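Local coordinates for LINE-1 retrotransposable element ORF1 protein (Homo sapiens, PDB 2W7A), which binds single-stranded nucleic acids and acts as a chaperone essential for LINE-1 retrotransposition, this chain being its RRM domain, at residues E23-D28 / V88-K93. Residues are numbered along the deposited sequence; the frame is centred on the assembly and turned at random. Where two conformers were deposited one is given.
Sequences ENTLQD and VTLKGK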
loop_
_atom_site.group_PDB
_atom_site.type_symbol
_atom_site.label_atom_id
_atom_site.label_comp_id
_atom_site.label_asym_id
_atom_site.label_seq_id
_atom_site.Cartn_x
_atom_site.Cartn_y
_atom_site.Cartn_z
ATOM N N GLU A 23 0.332 -9.292 -0.339
ATOM C CA GLU A 23 1.744 -9.178 0.008
ATOM C C GLU A 23 2.582 -8.933 -1.235
ATOM O O GLU A 23 3.477 -8.074 -1.228
ATOM C CB GLU A 23 2.232 -10.419 0.739
ATOM C CG GLU A 23 1.606 -10.529 2.104
ATOM C CD GLU A 23 1.849 -11.880 2.817
ATOM O OE1 GLU A 23 2.485 -12.796 2.242
ATOM O OE2 GLU A 23 1.393 -11.993 3.972
ATOM N N ASN A 24 2.270 -9.628 -2.313
ATOM C CA ASN A 24 3.001 -9.479 -3.569
ATOM C C ASN A 24 2.788 -8.081 -4.179
ATOM O O ASN A 24 3.707 -7.474 -4.743
ATOM C CB ASN A 24 2.603 -10.579 -4.579
ATOM C CG ASN A 24 3.083 -11.960 -4.177
ATOM O OD1 ASN A 24 3.884 -12.121 -3.240
ATOM N ND2 ASN A 24 2.573 -12.968 -4.860
ATOM N N THR A 25 1.581 -7.552 -4.040
ATOM C CA THR A 25 1.248 -6.214 -4.501
ATOM C C THR A 25 2.124 -5.173 -3.800
ATOM O O THR A 25 2.659 -4.278 -4.437
ATOM C CB THR A 25 -0.240 -5.903 -4.268
ATOM O OG1 THR A 25 -1.009 -6.763 -5.093
ATOM C CG2 THR A 25 -0.612 -4.421 -4.575
ATOM N N LEU A 26 2.282 -5.278 -2.500
ATOM C CA LEU A 26 3.099 -4.297 -1.785
ATOM C C LEU A 26 4.559 -4.392 -2.228
ATOM O O LEU A 26 5.219 -3.358 -2.464
ATOM C CB LEU A 26 2.978 -4.442 -0.253
ATOM C CG LEU A 26 2.678 -3.166 0.539
ATOM C CD1 LEU A 26 3.786 -2.143 0.480
ATOM C CD2 LEU A 26 1.370 -2.533 0.059
ATOM N N GLN A 27 5.044 -5.616 -2.368
ATOM C CA GLN A 27 6.416 -5.767 -2.840
ATOM C C GLN A 27 6.561 -5.228 -4.266
ATOM O O GLN A 27 7.568 -4.597 -4.574
ATOM C CB GLN A 27 6.886 -7.202 -2.697
ATOM C CG GLN A 27 8.327 -7.439 -3.179
ATOM C CD GLN A 27 9.386 -6.792 -2.307
ATOM O OE1 GLN A 27 9.105 -6.374 -1.170
ATOM N NE2 GLN A 27 10.619 -6.680 -2.846
ATOM N N ASP A 28 5.551 -5.411 -5.095
ATOM C CA ASP A 28 5.555 -4.880 -6.479
ATOM C C ASP A 28 5.620 -3.342 -6.432
ATOM O O ASP A 28 6.364 -2.735 -7.194
ATOM C CB ASP A 28 4.365 -5.384 -7.300
ATOM C CG ASP A 28 4.480 -6.850 -7.682
ATOM O OD1 ASP A 28 5.566 -7.449 -7.552
ATOM O OD2 ASP A 28 3.433 -7.390 -8.111
ATOM N N VAL A 88 3.221 7.640 -8.396
ATOM C CA VAL A 88 3.602 6.319 -7.902
ATOM C C VAL A 88 2.731 5.315 -8.612
ATOM O O VAL A 88 1.538 5.571 -8.752
ATOM C CB VAL A 88 3.350 6.238 -6.387
ATOM C CG1 VAL A 88 3.707 4.847 -5.838
ATOM C CG2 VAL A 88 4.187 7.335 -5.600
ATOM N N THR A 89 3.322 4.249 -9.144
ATOM C CA THR A 89 2.574 3.340 -10.014
ATOM C C THR A 89 2.594 1.887 -9.583
ATOM O O THR A 89 3.496 1.432 -8.885
ATOM C CB THR A 89 2.993 3.469 -11.469
ATOM O OG1 THR A 89 4.355 3.132 -11.557
ATOM C CG2 THR A 89 2.824 4.878 -12.030
ATOM N N LEU A 90 1.573 1.156 -10.014
ATOM C CA LEU A 90 1.459 -0.268 -9.811
ATOM C C LEU A 90 1.080 -0.785 -11.181
ATOM O O LEU A 90 0.020 -0.418 -11.699
ATOM C CB LEU A 90 0.416 -0.615 -8.770
ATOM C CG LEU A 90 0.127 -2.131 -8.708
ATOM C CD1 LEU A 90 1.336 -2.990 -8.315
ATOM C CD2 LEU A 90 -1.094 -2.361 -7.764
ATOM N N LYS A 91 1.954 -1.591 -11.790
ATOM C CA LYS A 91 1.829 -2.010 -13.200
ATOM C C LYS A 91 1.538 -0.829 -14.145
ATOM O O LYS A 91 0.713 -0.912 -15.076
ATOM C CB LYS A 91 0.785 -3.117 -13.371
ATOM C CG LYS A 91 0.889 -4.288 -12.378
ATOM C CD LYS A 91 2.252 -4.930 -12.330
ATOM C CE LYS A 91 2.441 -5.780 -11.057
ATOM N NZ LYS A 91 3.821 -6.332 -10.920
ATOM N N GLY A 92 2.244 0.269 -13.895
ATOM C CA GLY A 92 2.181 1.457 -14.732
ATOM C C GLY A 92 0.939 2.318 -14.521
ATOM O O GLY A 92 0.796 3.345 -15.191
ATOM N N LYS A 93 0.057 1.922 -13.605
ATOM C CA LYS A 93 -1.154 2.711 -13.292
ATOM C C LYS A 93 -0.961 3.455 -11.978
ATOM O O LYS A 93 -0.375 2.905 -11.049
ATOM C CB LYS A 93 -2.365 1.816 -13.145
ATOM C CG LYS A 93 -2.705 1.001 -14.333
ATOM C CD LYS A 93 -3.282 1.795 -15.449
ATOM C CE LYS A 93 -3.938 0.879 -16.497
ATOM N NZ LYS A 93 -2.932 0.013 -17.148
#
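Asp28 on helix 19-33 comes closest to Leu90, with 7.0 Å between their CA atoms, where strand 88-90 runs into the type I' turn from Leu90 to Lys93. At this spacing side chains alone bridge the gap. Leu90 spreads its two methyls over successive turns of the helix: CD2 meets Thr25 CG2 at 3.8 Å, the two side chains crossing at about a right angle, while CD1 lies 4.0 Å from Asp28 CB. Thr25 holds CG2 anti to the backbone N, which turns the methyl to the leucine and leaves OG1 (chi1 -66°) to hydrogen-bond Lys21 O. Such contacts illustrate how an RRM seats a helix against its sheet, here at the edge strand 88-90, which hairpins onto strand 93-99; Ile29 and Ile95 extend the apolar patch around Leu90. Outside it, Lys91 bends at chi2 (-54°) and reaches back to the helix, its NZ forming a salt bridge and a weak hydrogen bond with Asp28 OD2 at 3.0 Å. Replacing Asp28 with an alanine would probably leave the Lys91 ammonium without this carboxylate and freer to swing into solvent. Glu32, one turn further along, accepts bonds from the backbone N of Lys91 and Gly92.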